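Local structure of aminoacyl-tRNA synthetase (Cryptosporidium parvum, 5F9Z) at residues Lys36-Glu41 with Glu355-Cys360; Asp201-Pro206 with Pro297-Val302. The protein probably attaches proline to its cognate tRNA at the expense of ATP, as a class II prolyl-tRNA synthetase that also binds halofuginone. All coordinates share one frame; numbering follows the deposited sequence.

Contact 1: Lys36-Glu41 with Glu355-Cys360; sequences KSEMIE and EVKGVC
Lys357 bridges to Ser37 and Glu38 in a buried, partly polar contact between two helix ends. Helix 26-36 stops here just before strand 40-42. Helix 347-356, in the anticodon-binding region, ends close by. The backbones come close, with the CA atoms of Ser37 and Lys357 4.5 Å apart.

The Lys357 side chain bends at its last two torsions (chi3 77°, chi4 70°). The bend brings its ammonium group over the end of helix 26-36. Lys357 NZ donates to Ser37 O at 3.0 Å, from well above the plane of that carbonyl. Lys357 NZ also forms a salt bridge with Glu38 OE1 at 2.7 Å, meeting the anti lone pair of that oxygen. Glu38 reaches it with an extended chain. Two acceptors thus grip NZ. Trp54 adds a cation-pi contact to Lys357.

Beside these polar bonds, Val356 points at the other segment. Its CG1 lies 3.9 Å from Lys36 C and 4.1 Å from Ser37 CB. Ser37 CB also rests on Val356 O at 3.5 Å. Ser37 OG turns back to its own helix and bonds to Val33 O.

Both helices end in a Schellman motif, with Glu38 and Gly358 at the positive-phi positions. The arrangement is a meeting of two C-terminal helix caps, joined by a lysine that binds a carbonyl and a carboxylate of the other cap.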
ATOM      1  N   LYS A  36       0.956  16.742  10.736  1.00 25.99           N
ATOM      2  CA  LYS A  36       2.106  17.345  11.402  1.00 26.40           C
ATOM      3  C   LYS A  36       3.431  16.906  10.795  1.00 26.10           C
ATOM      4  O   LYS A  36       4.428  17.623  10.936  1.00 26.74           O
ATOM      5  CB  LYS A  36       2.083  17.018  12.896  1.00 23.15           C
ATOM      6  CG  LYS A  36       0.897  17.614  13.634  1.00 29.38           C
ATOM      7  CD  LYS A  36       0.913  17.243  15.105  1.00 32.42           C
ATOM      8  CE  LYS A  36      -0.263  17.867  15.840  1.00 33.54           C
ATOM      9  NZ  LYS A  36      -0.258  17.528  17.288  1.00 34.80           N
ATOM     10  N   SER A  37       3.472  15.755  10.128  1.00 25.23           N
ATOM     11  CA  SER A  37       4.676  15.324   9.433  1.00 24.90           C
ATOM     12  C   SER A  37       4.816  15.953   8.054  1.00 27.06           C
ATOM     13  O   SER A  37       5.762  15.615   7.333  1.00 26.72           O
ATOM     14  CB  SER A  37       4.695  13.802   9.301  1.00 24.28           C
ATOM     15  OG  SER A  37       3.664  13.356   8.436  1.00 23.71           O
ATOM     16  N   GLU A  38       3.897  16.845   7.676  1.00 29.13           N
ATOM     17  CA  GLU A  38       3.916  17.511   6.372  1.00 30.25           C
ATOM     18  C   GLU A  38       3.792  16.503   5.233  1.00 29.43           C
ATOM     19  O   GLU A  38       4.428  16.634   4.186  1.00 30.31           O
ATOM     20  CB  GLU A  38       5.166  18.377   6.211  1.00 31.84           C
ATOM     21  CG  GLU A  38       5.259  19.495   7.235  1.00 34.47           C
ATOM     22  CD  GLU A  38       6.526  20.309   7.100  1.00 37.07           C
ATOM     23  OE1 GLU A  38       7.606  19.706   6.926  1.00 38.31           O
ATOM     24  OE2 GLU A  38       6.439  21.553   7.162  1.00 39.45           O
ATOM     25  N   MET A  39       2.963  15.481   5.444  1.00 28.67           N
ATOM     26  CA  MET A  39       2.633  14.519   4.401  1.00 29.39           C
ATOM     27  C   MET A  39       1.391  14.921   3.619  1.00 28.43           C
ATOM     28  O   MET A  39       1.365  14.799   2.389  1.00 26.71           O
ATOM     29  CB  MET A  39       2.412  13.131   5.008  1.00 30.80           C
ATOM     30  CG  MET A  39       3.622  12.221   5.011  1.00 33.60           C
ATOM     31  SD  MET A  39       3.121  10.521   5.339  1.00 35.79           S
ATOM     32  CE  MET A  39       4.602   9.631   4.879  1.00 36.91           C
ATOM     33  N   ILE A  40       0.366  15.406   4.314  1.00 29.22           N
ATOM     34  CA  ILE A  40      -0.969  15.572   3.750  1.00 30.71           C
ATOM     35  C   ILE A  40      -1.523  16.930   4.154  1.00 31.77           C
ATOM     36  O   ILE A  40      -1.337  17.378   5.290  1.00 34.60           O
ATOM     37  CB  ILE A  40      -1.906  14.435   4.218  1.00 32.91           C
ATOM     38  CG1 ILE A  40      -1.559  13.132   3.502  1.00 34.29           C
ATOM     39  CG2 ILE A  40      -3.370  14.792   4.000  1.00 31.88           C
ATOM     40  CD1 ILE A  40      -1.772  13.196   2.013  1.00 35.98           C
ATOM     41  N   GLU A  41      -2.193  17.590   3.213  1.00 30.89           N
ATOM     42  CA  GLU A  41      -3.023  18.753   3.492  1.00 33.28           C
ATOM     43  C   GLU A  41      -4.455  18.426   3.098  1.00 35.64           C
ATOM     44  O   GLU A  41      -4.696  17.904   2.004  1.00 35.23           O
ATOM     45  CB  GLU A  41      -2.535  19.990   2.733  1.00 35.47           C
ATOM     46  CG  GLU A  41      -1.279  20.628   3.302  1.00 37.25           C
ATOM     47  CD  GLU A  41      -1.538  21.402   4.582  1.00 38.87           C
ATOM     48  OE1 GLU A  41      -0.553  21.790   5.245  1.00 39.90           O
ATOM     49  OE2 GLU A  41      -2.719  21.626   4.923  1.00 39.36           O
ATOM     50  N   GLU A 355      11.500  13.258  14.272  1.00 27.94           N
ATOM     51  CA  GLU A 355      10.869  12.031  14.745  1.00 29.75           C
ATOM     52  C   GLU A 355       9.423  11.936  14.271  1.00 30.20           C
ATOM     53  O   GLU A 355       8.952  10.847  13.926  1.00 30.43           O
ATOM     54  CB  GLU A 355      10.939  11.946  16.271  1.00 30.39           C
ATOM     55  CG  GLU A 355      12.266  11.425  16.802  1.00 31.05           C
ATOM     56  CD  GLU A 355      12.378  11.535  18.310  1.00 33.06           C
ATOM     57  OE1 GLU A 355      13.278  10.891  18.889  1.00 32.78           O
ATOM     58  OE2 GLU A 355      11.565  12.264  18.918  1.00 35.09           O
ATOM     59  N   VAL A 356       8.709  13.064  14.251  1.00 30.47           N
ATOM     60  CA  VAL A 356       7.348  13.072  13.722  1.00 30.22           C
ATOM     61  C   VAL A 356       7.359  12.735  12.236  1.00 28.68           C
ATOM     62  O   VAL A 356       6.478  12.021  11.738  1.00 29.45           O
ATOM     63  CB  VAL A 356       6.675  14.431  13.994  1.00 30.01           C
ATOM     64  CG1 VAL A 356       5.324  14.512  13.297  1.00 29.50           C
ATOM     65  CG2 VAL A 356       6.512  14.654  15.489  1.00 29.36           C
ATOM     66  N   LYS A 357       8.360  13.227  11.507  1.00 25.47           N
ATOM     67  CA  LYS A 357       8.481  12.962  10.080  1.00 25.46           C
ATOM     68  C   LYS A 357       9.040  11.577   9.776  1.00 24.70           C
ATOM     69  O   LYS A 357       9.131  11.209   8.600  1.00 25.56           O
ATOM     70  CB  LYS A 357       9.352  14.036   9.421  1.00 25.79           C
ATOM     71  CG  LYS A 357       8.818  15.451   9.595  1.00 26.41           C
ATOM     72  CD  LYS A 357       9.765  16.489   9.011  1.00 26.93           C
ATOM     73  CE  LYS A 357       9.671  16.547   7.496  1.00 27.06           C
ATOM     74  NZ  LYS A 357       8.375  17.128   7.042  1.00 29.08           N
ATOM     75  N   GLY A 358       9.420  10.809  10.793  1.00 24.32           N
ATOM     76  CA  GLY A 358       9.806   9.428  10.584  1.00 22.35           C
ATOM     77  C   GLY A 358      11.198   9.203  10.037  1.00 20.85           C
ATOM     78  O   GLY A 358      11.424   8.208   9.340  1.00 19.23           O
ATOM     79  N   VAL A 359      12.144  10.096  10.329  1.00 21.11           N
ATOM     80  CA  VAL A 359      13.522   9.884   9.900  1.00 20.94           C
ATOM     81  C   VAL A 359      14.114   8.721  10.683  1.00 20.32           C
ATOM     82  O   VAL A 359      14.038   8.683  11.918  1.00 18.55           O
ATOM     83  CB  VAL A 359      14.350  11.164  10.080  1.00 22.91           C
ATOM     84  CG1 VAL A 359      15.802  10.909   9.706  1.00 21.66           C
ATOM     85  CG2 VAL A 359      13.772  12.290   9.236  1.00 21.95           C
ATOM     86  N   CYS A 360      14.712   7.769   9.962  1.00 21.87           N
ATOM     87  CA  CYS A 360      15.127   6.508  10.572  1.00 21.66           C
ATOM     88  C   CYS A 360      16.177   6.726  11.656  1.00 22.40           C
ATOM     89  O   CYS A 360      16.065   6.188  12.762  1.00 25.21           O
ATOM     90  CB  CYS A 360      15.658   5.562   9.496  1.00 21.32           C
ATOM     91  SG  CYS A 360      14.530   5.322   8.112  1.00 23.10           S
TER

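Contact 2: Asp201-Pro206 with Pro297-Val302; sequences DLLATP and PKVAPV
Val299 presses CG1 against two leucines, Leu202 and Leu203, at the C-terminal end of helix 181-202. This helix end, in the class II synthetase core, packs on the loop between helix 278-287 and strand 304-308. Ala204 leaves the helix with positive phi.

The Val299 side chain points at the helix end. Its CG1 is anti to the carbonyl carbon (chi1 -62°) and lies 3.6 Å from Leu202 CG. The same methyl meets Leu203 CD2 at 3.7 Å. The Leu203 side chain runs at about a right angle to Val299, while that of Leu202 slants across it. Leu203 starts out away from the loop, and its CD2 branch turns back to it.

Leu202 also spreads CD1 toward Lys298, to 3.7 Å from Lys298 CB. The lysine chain is extended and lies alongside the last helical turn. Its CD sits 3.3 Å from Asp201 O. Gln405 of helix 393-417 donates from NE2 to Leu202 O, and its OE1 takes a weak hydrogen bond from Lys298 N. Asp201 OD2 is held by Ser197.

Lys298 NZ makes a weak hydrogen bond to Asp201 O at 3.4 Å. A water reinforces it, donating to Asp201 O at 2.9 Å and accepting from Lys298 NZ at 3.3 Å.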
ATOM      1  N   ASP A 201       8.766  -6.105   1.034  1.00 25.60           N
ATOM      2  CA  ASP A 201      10.183  -5.795   0.874  1.00 25.94           C
ATOM      3  C   ASP A 201      10.443  -4.294   0.915  1.00 25.20           C
ATOM      4  O   ASP A 201      11.453  -3.853   1.475  1.00 27.39           O
ATOM      5  CB  ASP A 201      10.713  -6.390  -0.432  1.00 26.72           C
ATOM      6  CG  ASP A 201      10.652  -7.903  -0.449  1.00 30.95           C
ATOM      7  OD1 ASP A 201      10.899  -8.522   0.607  1.00 34.05           O
ATOM      8  OD2 ASP A 201      10.355  -8.476  -1.519  1.00 32.75           O
ATOM      9  N   LEU A 202       9.549  -3.496   0.333  1.00 23.30           N
ATOM     10  CA  LEU A 202       9.757  -2.055   0.258  1.00 24.41           C
ATOM     11  C   LEU A 202       9.088  -1.316   1.414  1.00 23.68           C
ATOM     12  O   LEU A 202       9.720  -0.483   2.071  1.00 24.99           O
ATOM     13  CB  LEU A 202       9.242  -1.522  -1.083  1.00 24.29           C
ATOM     14  CG  LEU A 202       9.561  -0.066  -1.424  1.00 25.29           C
ATOM     15  CD1 LEU A 202      11.047   0.107  -1.708  1.00 24.39           C
ATOM     16  CD2 LEU A 202       8.724   0.411  -2.602  1.00 25.91           C
ATOM     17  N   LEU A 203       7.817  -1.610   1.678  1.00 21.66           N
ATOM     18  CA  LEU A 203       7.056  -0.917   2.709  1.00 21.33           C
ATOM     19  C   LEU A 203       7.082  -1.629   4.056  1.00 23.58           C
ATOM     20  O   LEU A 203       6.500  -1.115   5.018  1.00 26.08           O
ATOM     21  CB  LEU A 203       5.603  -0.735   2.255  1.00 19.79           C
ATOM     22  CG  LEU A 203       5.401  -0.036   0.909  1.00 18.59           C
ATOM     23  CD1 LEU A 203       3.923   0.047   0.570  1.00 19.03           C
ATOM     24  CD2 LEU A 203       6.030   1.347   0.918  1.00 17.80           C
ATOM     25  N   ALA A 204       7.732  -2.792   4.145  1.00 21.96           N
ATOM     26  CA  ALA A 204       7.820  -3.564   5.388  1.00 22.82           C
ATOM     27  C   ALA A 204       6.438  -3.872   5.959  1.00 23.62           C
ATOM     28  O   ALA A 204       6.268  -4.020   7.172  1.00 23.83           O
ATOM     29  CB  ALA A 204       8.686  -2.845   6.428  1.00 21.66           C
ATOM     30  N   THR A 205       5.439  -3.979   5.084  1.00 22.95           N
ATOM     31  CA  THR A 205       4.060  -4.194   5.495  1.00 22.90           C
ATOM     32  C   THR A 205       3.639  -5.612   5.148  1.00 26.93           C
ATOM     33  O   THR A 205       3.669  -5.987   3.965  1.00 28.19           O
ATOM     34  CB  THR A 205       3.135  -3.183   4.819  1.00 20.98           C
ATOM     35  OG1 THR A 205       3.591  -1.854   5.103  1.00 20.22           O
ATOM     36  CG2 THR A 205       1.710  -3.344   5.328  1.00 21.45           C
ATOM     37  N   PRO A 206       3.240  -6.428   6.122  1.00 27.59           N
ATOM     38  CA  PRO A 206       2.853  -7.808   5.810  1.00 26.04           C
ATOM     39  C   PRO A 206       1.491  -7.865   5.137  1.00 24.38           C
ATOM     40  O   PRO A 206       0.562  -7.141   5.504  1.00 23.51           O
ATOM     41  CB  PRO A 206       2.826  -8.485   7.184  1.00 27.73           C
ATOM     42  CG  PRO A 206       2.492  -7.378   8.127  1.00 28.72           C
ATOM     43  CD  PRO A 206       3.141  -6.136   7.563  1.00 29.31           C
ATOM     44  N   PRO A 297      13.292   2.360   5.939  1.00 25.15           N
ATOM     45  CA  PRO A 297      14.417   3.063   5.299  1.00 23.95           C
ATOM     46  C   PRO A 297      14.366   3.060   3.778  1.00 23.28           C
ATOM     47  O   PRO A 297      14.949   3.957   3.156  1.00 24.39           O
ATOM     48  CB  PRO A 297      15.644   2.300   5.817  1.00 24.26           C
ATOM     49  CG  PRO A 297      15.203   1.741   7.124  1.00 26.27           C
ATOM     50  CD  PRO A 297      13.747   1.401   6.961  1.00 26.37           C
ATOM     51  N   LYS A 298      13.685   2.092   3.162  1.00 22.27           N
ATOM     52  CA  LYS A 298      13.619   2.034   1.707  1.00 23.24           C
ATOM     53  C   LYS A 298      12.696   3.088   1.109  1.00 22.17           C
ATOM     54  O   LYS A 298      12.785   3.351  -0.095  1.00 24.69           O
ATOM     55  CB  LYS A 298      13.178   0.641   1.251  1.00 24.92           C
ATOM     56  CG  LYS A 298      14.230  -0.434   1.459  1.00 29.08           C
ATOM     57  CD  LYS A 298      13.829  -1.731   0.779  1.00 32.57           C
ATOM     58  CE  LYS A 298      14.948  -2.757   0.837  1.00 35.71           C
ATOM     59  NZ  LYS A 298      14.568  -4.024   0.152  1.00 38.76           N
ATOM     60  N   VAL A 299      11.820   3.700   1.909  1.00 19.52           N
ATOM     61  CA  VAL A 299      10.903   4.722   1.420  1.00 19.90           C
ATOM     62  C   VAL A 299      10.992   6.017   2.209  1.00 22.28           C
ATOM     63  O   VAL A 299      10.340   6.995   1.843  1.00 24.61           O
ATOM     64  CB  VAL A 299       9.445   4.215   1.407  1.00 18.38           C
ATOM     65  CG1 VAL A 299       9.301   3.037   0.469  1.00 18.97           C
ATOM     66  CG2 VAL A 299       9.001   3.844   2.814  1.00 16.24           C
ATOM     67  N   ALA A 300      11.776   6.059   3.281  1.00 21.32           N
ATOM     68  CA  ALA A 300      11.913   7.278   4.068  1.00 21.25           C
ATOM     69  C   ALA A 300      12.559   8.376   3.228  1.00 22.23           C
ATOM     70  O   ALA A 300      13.651   8.160   2.680  1.00 20.91           O
ATOM     71  CB  ALA A 300      12.739   7.019   5.327  1.00 16.14           C
ATOM     72  N   PRO A 301      11.928   9.549   3.090  1.00 24.04           N
ATOM     73  CA  PRO A 301      12.552  10.620   2.290  1.00 25.20           C
ATOM     74  C   PRO A 301      13.931  11.011   2.787  1.00 24.67           C
ATOM     75  O   PRO A 301      14.832  11.272   1.980  1.00 24.74           O
ATOM     76  CB  PRO A 301      11.548  11.776   2.415  1.00 25.29           C
ATOM     77  CG  PRO A 301      10.246  11.111   2.729  1.00 24.00           C
ATOM     78  CD  PRO A 301      10.589   9.922   3.574  1.00 23.69           C
ATOM     79  N   VAL A 302      14.122  11.052   4.102  1.00 25.10           N
ATOM     80  CA  VAL A 302      15.425  11.289   4.708  1.00 24.62           C
ATOM     81  C   VAL A 302      15.702  10.137   5.662  1.00 25.75           C
ATOM     82  O   VAL A 302      14.974   9.951   6.644  1.00 26.96           O
ATOM     83  CB  VAL A 302      15.488  12.637   5.443  1.00 22.23           C
ATOM     84  CG1 VAL A 302      16.812  12.777   6.173  1.00 19.36           C
ATOM     85  CG2 VAL A 302      15.295  13.784   4.462  1.00 20.37           C
TER
HETATM   86  O   HOH W   1      13.322  -5.685   2.660  1.00 46.27           O

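The centres of contacts 1 and 2 lie 14 Å apart, and their segments touch directly. Cys360 SG packs on Pro297 CA at 3.6 Å and on Ala300 CB at 3.7 Å. Val359 CG1 reaches Val302 O at 3.3 Å. Segments 355-360 and 297-302 thus pack on each other, while each also meets an earlier segment, 36-41 and 201-206 respectively. Contact 2 falls within the long span of chain that contact 1 brings together. Trp54 is common to both surroundings: its NE1 donates a hydrogen bond to Lys357 O, and it touches Pro301 and Val302. Neither contact forms the nucleotide site, but Ile40 of 36-41 touches Phe163 of that pocket. Leu203's side chain is about 11 Å from the bound ATP analogue.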